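Local coordinates for Alpha/beta hydrolase fold protein (Ochrobactrum, PDB 4G9E) that hydrolyses N-acyl homoserine lactones, probably by opening the ester bond of the lactone ring, and holds N-butanoyl-L-homoserine in its pocket here, at residues I15-S20 / W52-D58; N234-G238 / R264-D268; Q43-I48 / F258-A263; G61-D67 / R179-A184. One frame throughout, in Å; residues are numbered along the deposited sequence. Where two conformers were deposited one is given.

Contact 1: I15-S20 / W52-D58; sequences IAVRES and WRVIAPD
Residues 15-19 and 52-57 are antiparallel strands whose axes approach to 4.5 Å at 156°. Glu19 and Ile55 form a non-hydrogen-bonded pair with CA atoms 4.6 Å apart; backbone bonds lie on both sides of it, Ala56 N to Arg18 O at 2.8 Å and Ser20 N to Val54 O at 2.9 Å. Further along, Asp58 N donates to Ala16 O at 2.9 Å. Arg18 leaves the sheet with chi1 m and chi2 and chi3 t, then turns at chi4 near 80°, so that its guanidinium meets the Asp58 carboxylate end-on: NH1 to OD1 and NH2 to OD2, both 2.9 Å, with NH1 also 3.1 Å from Ala56 O. Asp58 (chi1 m) also accepts from Gly37 N at OD1 and from Lys64 N at OD2. On the opposite face, Glu19 (m, t) receives the fully extended Arg53 through OE1, 2.9 Å from NE and 3.0 Å from NH2. Beside this salt bridge Val17 CG1 meets Ile55 CG2 at 3.9 Å, on the face covered by helix 77-91. Ser20 in the p rotamer brings OG within 3.0 Å of Val54 N, while Gly49 O is another partner of the hydroxyl. Strand 13-19 also pairs with strand 4-10, and this antiparallel edge beside the parallel strands is characteristic of the alpha/beta-hydrolase fold.

Contact 2: N234-G238 / R264-D268; sequences NLWEG and RFIRD
Arg264 and Glu237 form a two-pronged salt bridge, NE to OE2 at 2.7 Å and NH1 to OE1 at 3.0 Å, with the carboxylate near the guanidinium plane. One helical turn later Asp268 OD2 accepts from Trp236 NE1 at 2.8 Å and 163°. The two carboxylates come close, Glu237 OE2 lying 4.4 Å from Asp268 OD2, and a water eases this by donating to both atoms at 2.7 Å. Asp268 OD1 is engaged by Arg267, whose NE stands 2.8 Å away. These bonds fasten the irregular loop 234-238, which leads into the outermost strand 241-243, to the helix 255-270 that packs on the sheet of the alpha/beta-hydrolase fold. The loop turns at Glu237 and Gly238, both with positive phi (64° and 73°), and Gly238 N returns to Leu235 O at 2.9 Å. Trp236 (chi1 t, chi2 69°) points at the helix, its CA 7.8 Å from that of Phe265. Phe265, also chi1 t, directs its edge at the indole face: the centroids of its ring and the five-membered ring are 4.7 Å apart, with planes at 71°, while Phe265 CB sits 4.1 Å from the centroid of the six-membered ring of Trp236, over its face (CH-pi). Both aromatic side chains also touch Ala212 on strand 211-216.

Contact 3: Q43-I48 / F258-A263; sequences QLEGEI and FDAYLA
Ile48 lies over one side of helix 255-270, its CD1 3.8 Å from Ala263 CB and its CG2 4.1 Å from Leu262 CD2. The m, m rotamer extends CD1 to the helix surface, and the CA atoms of Ile48 and Ala263, the closest across the two segments, are 6.7 Å apart. Residues 258-263 are regular helix, with Ala263 N bonded to Asp259 O at 2.8 Å, so Asp259, Leu262 and Ala263 present their side chains on neighbouring turns. Opposite them the chain breaks between two short helices: Gly46, at phi -100° and psi -158°, is the N-cap position of helix 47-51. Before the break, Gln43 (chi1 m, chi2 p) sends NE2 to Asp259 OD1 at 3.0 Å and 171°; the same amide nitrogen also donates to Phe251 O. Its CG meets Leu262 CD2 at 4.1 Å. A water spans the gap, accepting from Ile48 N at 3.1 Å and lying 2.9 Å from Asp259 OD2. Beneath this, Leu262 touches Leu27 and Met122, and Phe258 meets Phe99 edge-to-face. The contact thus joins the C-terminal helix to the helices preceding strand 52-57 along one face of the central sheet, the layered helix-on-sheet build of the alpha/beta-hydrolase fold.

Contact 4: G61-D67 / R179-A184; sequences GHGKSTD and RTDGRA
A type II' beta turn from His62 to Ser65, in the loop after strand 52-57 of this alpha/beta-hydrolase fold, is read by the guanidinium of Arg179. Gly63 takes phi 52° and psi -133° in the turn, and Ser65 N closes it on His62 O at 3.0 Å. Arg179 (t, m, t, chi4 -88°) spends its donors on the loop: NE on Gly63 O at 2.9 Å, NH1 on Ser65 O at 2.8 Å, and both NH1 and NH2 on Asp67 OD1 at 2.9 Å, the last a salt bridge. Backbone joins backbone where Asp181 N donates to Gly61 O at 3.0 Å, with CA atoms 5.0 Å apart. Gly63 N and Thr180 OG1 each donate to one water at 2.9 Å. Asp181 is the N-cap of helix 182-194, OD1 accepting from Arg183 N at 3.2 Å; its OD2 takes Arg183 NH2 at 2.8 Å and also Tyr75 OH, which probably helps offset the approach of Asp67 OD2 to Asp181 OD2, 3.6 Å. The loop is anchored behind by Ser65 OG with Asp58 O. His62, whose side chain is about 8 Å from the bound N-butanoyl-L-homoserine, gives ND1 to Pro60 O and turns a ring face to Thr180, whose CG2 stands 3.8 Å from the ring centroid.

In the fold
From the N terminus, strand 13-19 waits for strand 52-57, and contact 1 closes the first loop, which includes strand 24-30 and helices 41-45 and 47-51. Contact 3 opens inside that loop, at 43-48, and closes only at 258-263, so the two cross. Contact 4 is nested within contact 3: residues 61-67 begin two residues beyond the end of contact 1 and meet 179-184 after 111 intervening residues. Contact 2 closes last and crosses contact 3, sharing helix 255-270 with it. Trp52 of contact 1 packs on Ile266 of contact 2, while Asp58 O meets Ser65 OG of contact 4. Contacts 2 and 4 lie on opposite sides of the chain's centre, their centres about 33 Å apart.

Contact 1: I15-S20 / W52-D58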
loop_
_atom_site.group_PDB
_atom_site.type_symbol
_atom_site.label_atom_id
_atom_site.label_comp_id
_atom_site.label_asym_id
_atom_site.label_seq_id
_atom_site.Cartn_x
_atom_site.Cartn_y
_atom_site.Cartn_z
ATOM N N ILE A 15 14.798 8.299 3.169
ATOM C CA ILE A 15 13.725 7.331 3.327
ATOM C C ILE A 15 14.121 6.205 4.276
ATOM O O ILE A 15 15.164 5.566 4.120
ATOM C CB ILE A 15 13.253 6.783 1.961
ATOM C CG1 ILE A 15 12.599 7.912 1.157
ATOM C CG2 ILE A 15 12.286 5.619 2.151
ATOM C CD1 ILE A 15 12.156 7.509 -0.228
ATOM N N ALA A 16 13.277 5.989 5.278
ATOM C CA ALA A 16 13.485 4.928 6.251
ATOM C C ALA A 16 13.049 3.591 5.658
ATOM O O ALA A 16 12.005 3.507 5.008
ATOM C CB ALA A 16 12.701 5.224 7.510
ATOM N N VAL A 17 13.843 2.548 5.897
ATOM C CA VAL A 17 13.571 1.215 5.368
ATOM C C VAL A 17 13.722 0.166 6.465
ATOM O O VAL A 17 14.723 0.150 7.174
ATOM C CB VAL A 17 14.549 0.856 4.225
ATOM C CG1 VAL A 17 14.244 -0.528 3.677
ATOM C CG2 VAL A 17 14.481 1.895 3.113
ATOM N N ARG A 18 12.718 -0.694 6.605
ATOM C CA ARG A 18 12.789 -1.835 7.514
ATOM C C ARG A 18 12.861 -3.086 6.671
ATOM O O ARG A 18 12.108 -3.220 5.712
ATOM C CB ARG A 18 11.529 -1.915 8.369
ATOM C CG ARG A 18 11.319 -0.732 9.266
ATOM C CD ARG A 18 9.896 -0.686 9.786
ATOM N NE ARG A 18 9.622 0.622 10.361
ATOM C CZ ARG A 18 9.319 1.699 9.642
ATOM N NH1 ARG A 18 9.239 1.621 8.319
ATOM N NH2 ARG A 18 9.097 2.857 10.247
ATOM N N GLU A 19 13.746 -4.006 7.036
ATOM C CA GLU A 19 13.846 -5.270 6.322
ATOM C C GLU A 19 13.908 -6.430 7.298
ATOM O O GLU A 19 14.611 -6.377 8.311
ATOM C CB GLU A 19 15.095 -5.320 5.443
ATOM C CG GLU A 19 15.150 -4.253 4.376
ATOM C CD GLU A 19 16.345 -4.401 3.458
ATOM O OE1 GLU A 19 16.595 -5.524 2.977
ATOM O OE2 GLU A 19 17.042 -3.398 3.217
ATOM N N SER A 20 13.177 -7.490 6.986
ATOM C CA SER A 20 13.339 -8.736 7.717
ATOM C C SER A 20 14.596 -9.460 7.225
ATOM O O SER A 20 15.206 -9.063 6.228
ATOM C CB SER A 20 12.113 -9.625 7.538
ATOM O OG SER A 20 12.100 -10.212 6.247
ATOM N N TRP A 52 10.542 -14.794 3.837
ATOM C CA TRP A 52 10.770 -13.920 2.702
ATOM C C TRP A 52 11.409 -12.629 3.163
ATOM O O TRP A 52 11.275 -12.240 4.322
ATOM C CB TRP A 52 9.440 -13.669 1.987
ATOM C CG TRP A 52 8.939 -14.884 1.229
ATOM C CD1 TRP A 52 9.485 -15.412 0.091
ATOM C CD2 TRP A 52 7.798 -15.707 1.546
ATOM N NE1 TRP A 52 8.770 -16.515 -0.307
ATOM C CE2 TRP A 52 7.720 -16.704 0.555
ATOM C CE3 TRP A 52 6.828 -15.687 2.562
ATOM C CZ2 TRP A 52 6.715 -17.664 0.543
ATOM C CZ3 TRP A 52 5.835 -16.653 2.552
ATOM C CH2 TRP A 52 5.791 -17.633 1.555
ATOM N N ARG A 53 12.129 -11.974 2.256
ATOM C CA ARG A 53 12.759 -10.701 2.575
ATOM C C ARG A 53 11.716 -9.592 2.474
ATOM O O ARG A 53 11.442 -9.072 1.394
ATOM C CB ARG A 53 13.932 -10.440 1.636
ATOM C CG ARG A 53 14.673 -9.151 1.917
ATOM C CD ARG A 53 15.840 -9.019 0.967
ATOM N NE ARG A 53 16.650 -7.837 1.226
ATOM C CZ ARG A 53 17.791 -7.584 0.595
ATOM N NH1 ARG A 53 18.228 -8.430 -0.326
ATOM N NH2 ARG A 53 18.489 -6.492 0.874
ATOM N N VAL A 54 11.116 -9.255 3.608
ATOM C CA VAL A 54 10.081 -8.230 3.646
ATOM C C VAL A 54 10.731 -6.858 3.798
ATOM O O VAL A 54 11.559 -6.651 4.689
ATOM C CB VAL A 54 9.099 -8.478 4.801
ATOM C CG1 VAL A 54 8.103 -7.333 4.926
ATOM C CG2 VAL A 54 8.373 -9.804 4.597
ATOM N N ILE A 55 10.360 -5.939 2.908
ATOM C CA ILE A 55 10.909 -4.588 2.867
ATOM C C ILE A 55 9.749 -3.627 3.060
ATOM O O ILE A 55 8.821 -3.620 2.259
ATOM C CB ILE A 55 11.577 -4.333 1.506
ATOM C CG1 ILE A 55 12.663 -5.386 1.248
ATOM C CG2 ILE A 55 12.136 -2.921 1.440
ATOM C CD1 ILE A 55 13.117 -5.482 -0.184
ATOM N N ALA A 56 9.799 -2.838 4.133
ATOM C CA ALA A 56 8.688 -1.957 4.506
ATOM C C ALA A 56 9.201 -0.547 4.752
ATOM O O ALA A 56 9.564 -0.205 5.877
ATOM C CB ALA A 56 7.972 -2.486 5.748
ATOM N N PRO A 57 9.263 0.269 3.690
ATOM C CA PRO A 57 9.766 1.638 3.836
ATOM C C PRO A 57 8.703 2.586 4.353
ATOM O O PRO A 57 7.535 2.237 4.470
ATOM C CB PRO A 57 10.132 2.046 2.403
ATOM C CG PRO A 57 9.961 0.843 1.553
ATOM C CD PRO A 57 9.028 -0.084 2.282
ATOM N N ASP A 58 9.129 3.800 4.664
ATOM C CA ASP A 58 8.208 4.890 4.941
ATOM C C ASP A 58 8.210 5.843 3.752
ATOM O O ASP A 58 9.266 6.282 3.294
ATOM C CB ASP A 58 8.618 5.643 6.204
ATOM C CG ASP A 58 8.463 4.803 7.461
ATOM O OD1 ASP A 58 7.659 3.855 7.441
ATOM O OD2 ASP A 58 9.136 5.090 8.472
HETATM O O HOH W 1 19.337 -3.770 2.056
#

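Contact 2: N234-G238 / R264-D268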
loop_
_atom_site.group_PDB
_atom_site.type_symbol
_atom_site.label_atom_id
_atom_site.label_comp_id
_atom_site.label_asym_id
_atom_site.label_seq_id
_atom_site.Cartn_x
_atom_site.Cartn_y
_atom_site.Cartn_z
ATOM N N ASN A 234 -5.099 -10.151 -15.173
ATOM C CA ASN A 234 -4.677 -11.441 -14.645
ATOM C C ASN A 234 -4.958 -11.484 -13.151
ATOM O O ASN A 234 -4.057 -11.307 -12.328
ATOM C CB ASN A 234 -3.190 -11.626 -14.927
ATOM C CG ASN A 234 -2.668 -12.972 -14.486
ATOM O OD1 ASN A 234 -3.428 -13.867 -14.111
ATOM N ND2 ASN A 234 -1.350 -13.125 -14.530
ATOM N N LEU A 235 -6.228 -11.687 -12.810
ATOM C CA LEU A 235 -6.673 -11.670 -11.425
ATOM C C LEU A 235 -6.302 -12.983 -10.740
ATOM O O LEU A 235 -6.734 -14.065 -11.152
ATOM C CB LEU A 235 -8.182 -11.459 -11.358
ATOM C CG LEU A 235 -8.806 -11.366 -9.970
ATOM C CD1 LEU A 235 -8.181 -10.239 -9.161
ATOM C CD2 LEU A 235 -10.312 -11.187 -10.090
ATOM N N TRP A 236 -5.492 -12.883 -9.694
ATOM C CA TRP A 236 -4.996 -14.064 -8.995
ATOM C C TRP A 236 -6.138 -14.882 -8.407
ATOM O O TRP A 236 -6.968 -14.364 -7.654
ATOM C CB TRP A 236 -4.026 -13.627 -7.906
ATOM C CG TRP A 236 -3.470 -14.738 -7.077
ATOM C CD1 TRP A 236 -2.591 -15.709 -7.470
ATOM C CD2 TRP A 236 -3.731 -14.971 -5.689
ATOM N NE1 TRP A 236 -2.300 -16.537 -6.407
ATOM C CE2 TRP A 236 -2.986 -16.103 -5.303
ATOM C CE3 TRP A 236 -4.529 -14.332 -4.736
ATOM C CZ2 TRP A 236 -3.009 -16.602 -4.003
ATOM C CZ3 TRP A 236 -4.550 -14.828 -3.450
ATOM C CH2 TRP A 236 -3.796 -15.953 -3.096
ATOM N N GLU A 237 -6.163 -16.161 -8.771
ATOM C CA GLU A 237 -7.205 -17.109 -8.355
ATOM C C GLU A 237 -8.599 -16.750 -8.881
ATOM O O GLU A 237 -9.602 -17.321 -8.460
ATOM C CB GLU A 237 -7.179 -17.363 -6.840
ATOM C CG GLU A 237 -5.907 -18.080 -6.413
ATOM C CD GLU A 237 -5.895 -18.523 -4.961
ATOM O OE1 GLU A 237 -6.741 -18.055 -4.167
ATOM O OE2 GLU A 237 -5.017 -19.347 -4.621
ATOM N N GLY A 238 -8.644 -15.815 -9.826
ATOM C CA GLY A 238 -9.845 -15.549 -10.596
ATOM C C GLY A 238 -10.964 -14.841 -9.867
ATOM O O GLY A 238 -12.083 -14.766 -10.366
ATOM N N ARG A 264 0.576 -17.507 0.001
ATOM C CA ARG A 264 0.232 -18.286 -1.178
ATOM C C ARG A 264 0.531 -17.489 -2.445
ATOM O O ARG A 264 1.059 -18.026 -3.416
ATOM C CB ARG A 264 -1.224 -18.751 -1.138
ATOM C CG ARG A 264 -1.557 -19.787 -2.197
ATOM C CD ARG A 264 -2.898 -20.438 -1.929
ATOM N NE ARG A 264 -4.059 -19.560 -2.074
ATOM C CZ ARG A 264 -4.855 -19.182 -1.076
ATOM N NH1 ARG A 264 -5.916 -18.431 -1.328
ATOM N NH2 ARG A 264 -4.599 -19.552 0.172
ATOM N N PHE A 265 0.214 -16.202 -2.421
ATOM C CA PHE A 265 0.483 -15.332 -3.554
ATOM C C PHE A 265 1.986 -15.226 -3.817
ATOM O O PHE A 265 2.429 -15.341 -4.964
ATOM C CB PHE A 265 -0.119 -13.950 -3.300
ATOM C CG PHE A 265 -0.008 -13.024 -4.470
ATOM C CD1 PHE A 265 -0.579 -13.355 -5.687
ATOM C CD2 PHE A 265 0.649 -11.805 -4.349
ATOM C CE1 PHE A 265 -0.489 -12.490 -6.774
ATOM C CE2 PHE A 265 0.742 -10.935 -5.434
ATOM C CZ PHE A 265 0.161 -11.274 -6.637
ATOM N N ILE A 266 2.786 -15.018 -2.774
ATOM C CA ILE A 266 4.231 -14.940 -2.960
ATOM C C ILE A 266 4.765 -16.253 -3.538
ATOM O O ILE A 266 5.534 -16.250 -4.502
ATOM C CB ILE A 266 4.979 -14.596 -1.662
ATOM C CG1 ILE A 266 4.579 -13.209 -1.153
ATOM C CG2 ILE A 266 6.482 -14.665 -1.884
ATOM C CD1 ILE A 266 5.016 -12.949 0.279
ATOM N N ARG A 267 4.346 -17.379 -2.967
ATOM C CA ARG A 267 4.774 -18.679 -3.474
ATOM C C ARG A 267 4.406 -18.812 -4.953
ATOM O O ARG A 267 5.228 -19.224 -5.776
ATOM C CB ARG A 267 4.142 -19.805 -2.639
ATOM C CG ARG A 267 4.682 -21.204 -2.909
ATOM C CD ARG A 267 4.093 -21.886 -4.138
ATOM N NE ARG A 267 2.639 -21.831 -4.219
ATOM C CZ ARG A 267 1.802 -22.683 -3.628
ATOM N NH1 ARG A 267 0.498 -22.519 -3.796
ATOM N NH2 ARG A 267 2.251 -23.700 -2.883
ATOM N N ASP A 268 3.171 -18.464 -5.290
ATOM C CA ASP A 268 2.702 -18.590 -6.659
ATOM C C ASP A 268 3.502 -17.717 -7.623
ATOM O O ASP A 268 3.767 -18.121 -8.749
ATOM C CB ASP A 268 1.221 -18.240 -6.776
ATOM C CG ASP A 268 0.298 -19.276 -6.161
ATOM O OD1 ASP A 268 0.753 -20.366 -5.732
ATOM O OD2 ASP A 268 -0.914 -18.975 -6.141
HETATM O O HOH W 2 -3.025 -20.611 -5.843
#

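Contact 3: Q43-I48 / F258-A263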
loop_
_atom_site.group_PDB
_atom_site.type_symbol
_atom_site.label_atom_id
_atom_site.label_comp_id
_atom_site.label_asym_id
_atom_site.label_seq_id
_atom_site.Cartn_x
_atom_site.Cartn_y
_atom_site.Cartn_z
ATOM N N GLN A 43 3.785 -8.923 9.688
ATOM C CA GLN A 43 4.456 -9.578 8.577
ATOM C C GLN A 43 5.968 -9.529 8.743
ATOM O O GLN A 43 6.639 -10.544 8.568
ATOM C CB GLN A 43 4.021 -8.968 7.246
ATOM C CG GLN A 43 2.602 -9.344 6.852
ATOM C CD GLN A 43 1.551 -8.673 7.714
ATOM O OE1 GLN A 43 1.634 -7.477 7.980
ATOM N NE2 GLN A 43 0.560 -9.442 8.155
ATOM N N LEU A 44 6.505 -8.365 9.095
ATOM C CA LEU A 44 7.944 -8.227 9.306
ATOM C C LEU A 44 8.480 -9.234 10.312
ATOM O O LEU A 44 9.518 -9.844 10.090
ATOM C CB LEU A 44 8.284 -6.816 9.785
ATOM C CG LEU A 44 8.266 -5.712 8.725
ATOM C CD1 LEU A 44 8.090 -4.346 9.371
ATOM C CD2 LEU A 44 9.536 -5.755 7.879
ATOM N N GLU A 45 7.767 -9.385 11.422
ATOM C CA GLU A 45 8.250 -10.154 12.564
ATOM C C GLU A 45 7.708 -11.580 12.623
ATOM O O GLU A 45 8.169 -12.389 13.426
ATOM C CB GLU A 45 7.887 -9.431 13.861
ATOM C CG GLU A 45 8.445 -8.025 13.965
ATOM C CD GLU A 45 7.950 -7.300 15.201
ATOM O OE1 GLU A 45 7.273 -7.940 16.035
ATOM O OE2 GLU A 45 8.235 -6.090 15.331
ATOM N N GLY A 46 6.724 -11.880 11.783
ATOM C CA GLY A 46 6.085 -13.182 11.785
ATOM C C GLY A 46 6.579 -14.118 10.702
ATOM O O GLY A 46 7.670 -13.945 10.158
ATOM N N GLU A 47 5.741 -15.093 10.387
ATOM C CA GLU A 47 6.138 -16.166 9.481
ATOM C C GLU A 47 6.504 -15.629 8.068
ATOM O O GLU A 47 7.378 -16.159 7.409
ATOM C CB GLU A 47 5.024 -17.219 9.392
ATOM C CG GLU A 47 5.059 -18.122 10.605
ATOM C CD GLU A 47 6.476 -18.570 11.005
ATOM O OE1 GLU A 47 6.920 -18.125 12.089
ATOM O OE2 GLU A 47 7.158 -19.413 10.320
ATOM N N ILE A 48 5.801 -14.576 7.641
ATOM C CA ILE A 48 6.079 -14.019 6.327
ATOM C C ILE A 48 7.523 -13.502 6.267
ATOM O O ILE A 48 8.289 -13.862 5.368
ATOM C CB ILE A 48 5.083 -12.895 5.947
ATOM C CG1 ILE A 48 3.637 -13.410 5.919
ATOM C CG2 ILE A 48 5.462 -12.286 4.600
ATOM C CD1 ILE A 48 3.373 -14.468 4.868
ATOM N N PHE A 258 -5.018 -13.302 6.662
ATOM C CA PHE A 258 -4.382 -12.481 5.645
ATOM C C PHE A 258 -3.081 -13.130 5.158
ATOM O O PHE A 258 -2.815 -13.194 3.956
ATOM C CB PHE A 258 -4.106 -11.078 6.180
ATOM C CG PHE A 258 -3.284 -10.242 5.237
ATOM C CD1 PHE A 258 -3.878 -9.546 4.197
ATOM C CD2 PHE A 258 -1.903 -10.209 5.358
ATOM C CE1 PHE A 258 -3.099 -8.808 3.309
ATOM C CE2 PHE A 258 -1.123 -9.491 4.482
ATOM C CZ PHE A 258 -1.718 -8.786 3.461
ATOM N N ASP A 259 -2.272 -13.604 6.099
ATOM C CA ASP A 259 -0.983 -14.192 5.765
ATOM C C ASP A 259 -1.139 -15.440 4.907
ATOM O O ASP A 259 -0.256 -15.744 4.111
ATOM C CB ASP A 259 -0.178 -14.543 7.021
ATOM C CG ASP A 259 0.406 -13.327 7.719
ATOM O OD1 ASP A 259 0.389 -12.216 7.151
ATOM O OD2 ASP A 259 0.914 -13.506 8.851
ATOM N N ALA A 260 -2.234 -16.178 5.071
ATOM C CA ALA A 260 -2.485 -17.323 4.198
ATOM C C ALA A 260 -2.546 -16.865 2.738
ATOM O O ALA A 260 -1.937 -17.479 1.859
ATOM C CB ALA A 260 -3.772 -18.037 4.598
ATOM N N TYR A 261 -3.287 -15.797 2.477
ATOM C CA TYR A 261 -3.347 -15.259 1.123
ATOM C C TYR A 261 -1.994 -14.728 0.653
ATOM O O TYR A 261 -1.563 -15.013 -0.461
ATOM C CB TYR A 261 -4.380 -14.137 1.023
ATOM C CG TYR A 261 -5.807 -14.600 1.094
ATOM C CD1 TYR A 261 -6.405 -15.248 0.022
ATOM C CD2 TYR A 261 -6.568 -14.379 2.232
ATOM C CE1 TYR A 261 -7.723 -15.671 0.085
ATOM C CE2 TYR A 261 -7.885 -14.792 2.300
ATOM C CZ TYR A 261 -8.456 -15.434 1.222
ATOM O OH TYR A 261 -9.763 -15.855 1.283
ATOM N N LEU A 262 -1.336 -13.925 1.485
ATOM C CA LEU A 262 -0.089 -13.304 1.078
ATOM C C LEU A 262 0.984 -14.356 0.814
ATOM O O LEU A 262 1.684 -14.282 -0.192
ATOM C CB LEU A 262 0.368 -12.294 2.128
ATOM C CG LEU A 262 1.686 -11.580 1.828
ATOM C CD1 LEU A 262 1.648 -10.871 0.476
ATOM C CD2 LEU A 262 2.038 -10.620 2.958
ATOM N N ALA A 263 1.118 -15.326 1.715
ATOM C CA ALA A 263 2.103 -16.384 1.524
ATOM C C ALA A 263 1.837 -17.177 0.247
ATOM O O ALA A 263 2.768 -17.514 -0.494
ATOM C CB ALA A 263 2.133 -17.316 2.731
HETATM O O HOH W 3 3.739 -12.914 9.163
#

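Contact 4: G61-D67 / R179-A184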
loop_
_atom_site.group_PDB
_atom_site.type_symbol
_atom_site.label_atom_id
_atom_site.label_comp_id
_atom_site.label_asym_id
_atom_site.label_seq_id
_atom_site.Cartn_x
_atom_site.Cartn_y
_atom_site.Cartn_z
ATOM N N GLY A 61 7.409 12.109 3.812
ATOM C CA GLY A 61 6.385 12.768 4.603
ATOM C C GLY A 61 5.709 11.895 5.645
ATOM O O GLY A 61 4.809 12.363 6.336
ATOM N N HIS A 62 6.139 10.638 5.753
ATOM C CA HIS A 62 5.502 9.661 6.625
ATOM C C HIS A 62 6.519 8.964 7.521
ATOM O O HIS A 62 7.695 8.834 7.176
ATOM C CB HIS A 62 4.805 8.588 5.782
ATOM C CG HIS A 62 3.610 9.073 5.021
ATOM N ND1 HIS A 62 3.707 9.867 3.897
ATOM C CD2 HIS A 62 2.288 8.854 5.211
ATOM C CE1 HIS A 62 2.493 10.119 3.437
ATOM N NE2 HIS A 62 1.612 9.518 4.217
ATOM N N GLY A 63 6.050 8.479 8.663
ATOM C CA GLY A 63 6.882 7.675 9.536
ATOM C C GLY A 63 8.210 8.323 9.871
ATOM O O GLY A 63 8.274 9.492 10.261
ATOM N N LYS A 64 9.262 7.552 9.749
ATOM C CA LYS A 64 10.613 7.978 10.065
ATOM C C LYS A 64 11.357 8.568 8.840
ATOM O O LYS A 64 12.493 8.888 8.922
ATOM C CB LYS A 64 11.415 6.811 10.669
ATOM C CG LYS A 64 10.802 6.370 11.978
ATOM C CD LYS A 64 11.656 5.502 12.834
ATOM C CE LYS A 64 10.841 5.127 14.057
ATOM N NZ LYS A 64 10.718 6.239 15.006
ATOM N N SER A 65 10.693 8.653 7.702
ATOM C CA SER A 65 11.273 9.337 6.554
ATOM C C SER A 65 11.167 10.836 6.760
ATOM O O SER A 65 10.343 11.299 7.541
ATOM C CB SER A 65 10.552 8.932 5.274
ATOM O OG SER A 65 10.890 7.599 4.937
ATOM N N THR A 66 12.005 11.596 6.063
ATOM C CA THR A 66 11.880 13.045 6.096
ATOM C C THR A 66 10.700 13.469 5.245
ATOM O O THR A 66 10.197 12.697 4.420
ATOM C CB THR A 66 13.146 13.767 5.572
ATOM O OG1 THR A 66 13.396 13.400 4.210
ATOM C CG2 THR A 66 14.359 13.422 6.423
ATOM N N ASP A 67 10.242 14.694 5.455
ATOM C CA ASP A 67 9.329 15.288 4.498
ATOM C C ASP A 67 10.018 15.315 3.134
ATOM O O ASP A 67 11.243 15.245 3.040
ATOM C CB ASP A 67 8.918 16.693 4.939
ATOM C CG ASP A 67 8.011 16.682 6.158
ATOM O OD1 ASP A 67 7.507 15.594 6.529
ATOM O OD2 ASP A 67 7.789 17.768 6.733
ATOM N N ARG A 179 2.315 12.498 12.866
ATOM C CA ARG A 179 3.566 12.933 12.244
ATOM C C ARG A 179 3.396 13.359 10.791
ATOM O O ARG A 179 4.075 14.265 10.328
ATOM C CB ARG A 179 4.636 11.838 12.332
ATOM C CG ARG A 179 5.921 12.132 11.545
ATOM C CD ARG A 179 5.788 11.672 10.092
ATOM N NE ARG A 179 6.971 11.901 9.266
ATOM C CZ ARG A 179 7.208 13.024 8.591
ATOM N NH1 ARG A 179 8.299 13.128 7.837
ATOM N NH2 ARG A 179 6.358 14.040 8.670
ATOM N N THR A 180 2.504 12.690 10.073
ATOM C CA THR A 180 2.412 12.854 8.626
ATOM C C THR A 180 2.365 14.323 8.210
ATOM O O THR A 180 1.610 15.118 8.765
ATOM C CB THR A 180 1.170 12.152 8.081
ATOM O OG1 THR A 180 1.154 10.804 8.560
ATOM C CG2 THR A 180 1.166 12.146 6.557
ATOM N N ASP A 181 3.186 14.667 7.225
ATOM C CA ASP A 181 3.158 15.977 6.582
ATOM C C ASP A 181 1.784 16.136 5.932
ATOM O O ASP A 181 1.481 15.480 4.938
ATOM C CB ASP A 181 4.277 16.014 5.532
ATOM C CG ASP A 181 4.407 17.352 4.823
ATOM O OD1 ASP A 181 3.557 18.248 5.007
ATOM O OD2 ASP A 181 5.379 17.488 4.051
ATOM N N GLY A 182 0.946 17.005 6.490
ATOM C CA GLY A 182 -0.413 17.144 5.997
ATOM C C GLY A 182 -0.505 17.618 4.555
ATOM O O GLY A 182 -1.495 17.358 3.869
ATOM N N ARG A 183 0.519 18.324 4.087
ATOM C CA ARG A 183 0.570 18.712 2.680
ATOM C C ARG A 183 0.468 17.491 1.777
ATOM O O ARG A 183 -0.085 17.564 0.680
ATOM C CB ARG A 183 1.861 19.467 2.367
ATOM C CG ARG A 183 2.000 20.765 3.132
ATOM C CD ARG A 183 3.345 21.425 2.885
ATOM N NE ARG A 183 4.443 20.549 3.278
ATOM C CZ ARG A 183 5.724 20.808 3.053
ATOM N NH1 ARG A 183 6.076 21.930 2.436
ATOM N NH2 ARG A 183 6.654 19.946 3.445
ATOM N N ALA A 184 1.009 16.367 2.238
ATOM C CA ALA A 184 0.987 15.148 1.448
ATOM C C ALA A 184 -0.440 14.648 1.247
ATOM O O ALA A 184 -0.776 14.149 0.177
ATOM C CB ALA A 184 1.860 14.071 2.086
HETATM O O HOH W 4 3.226 8.884 9.018
#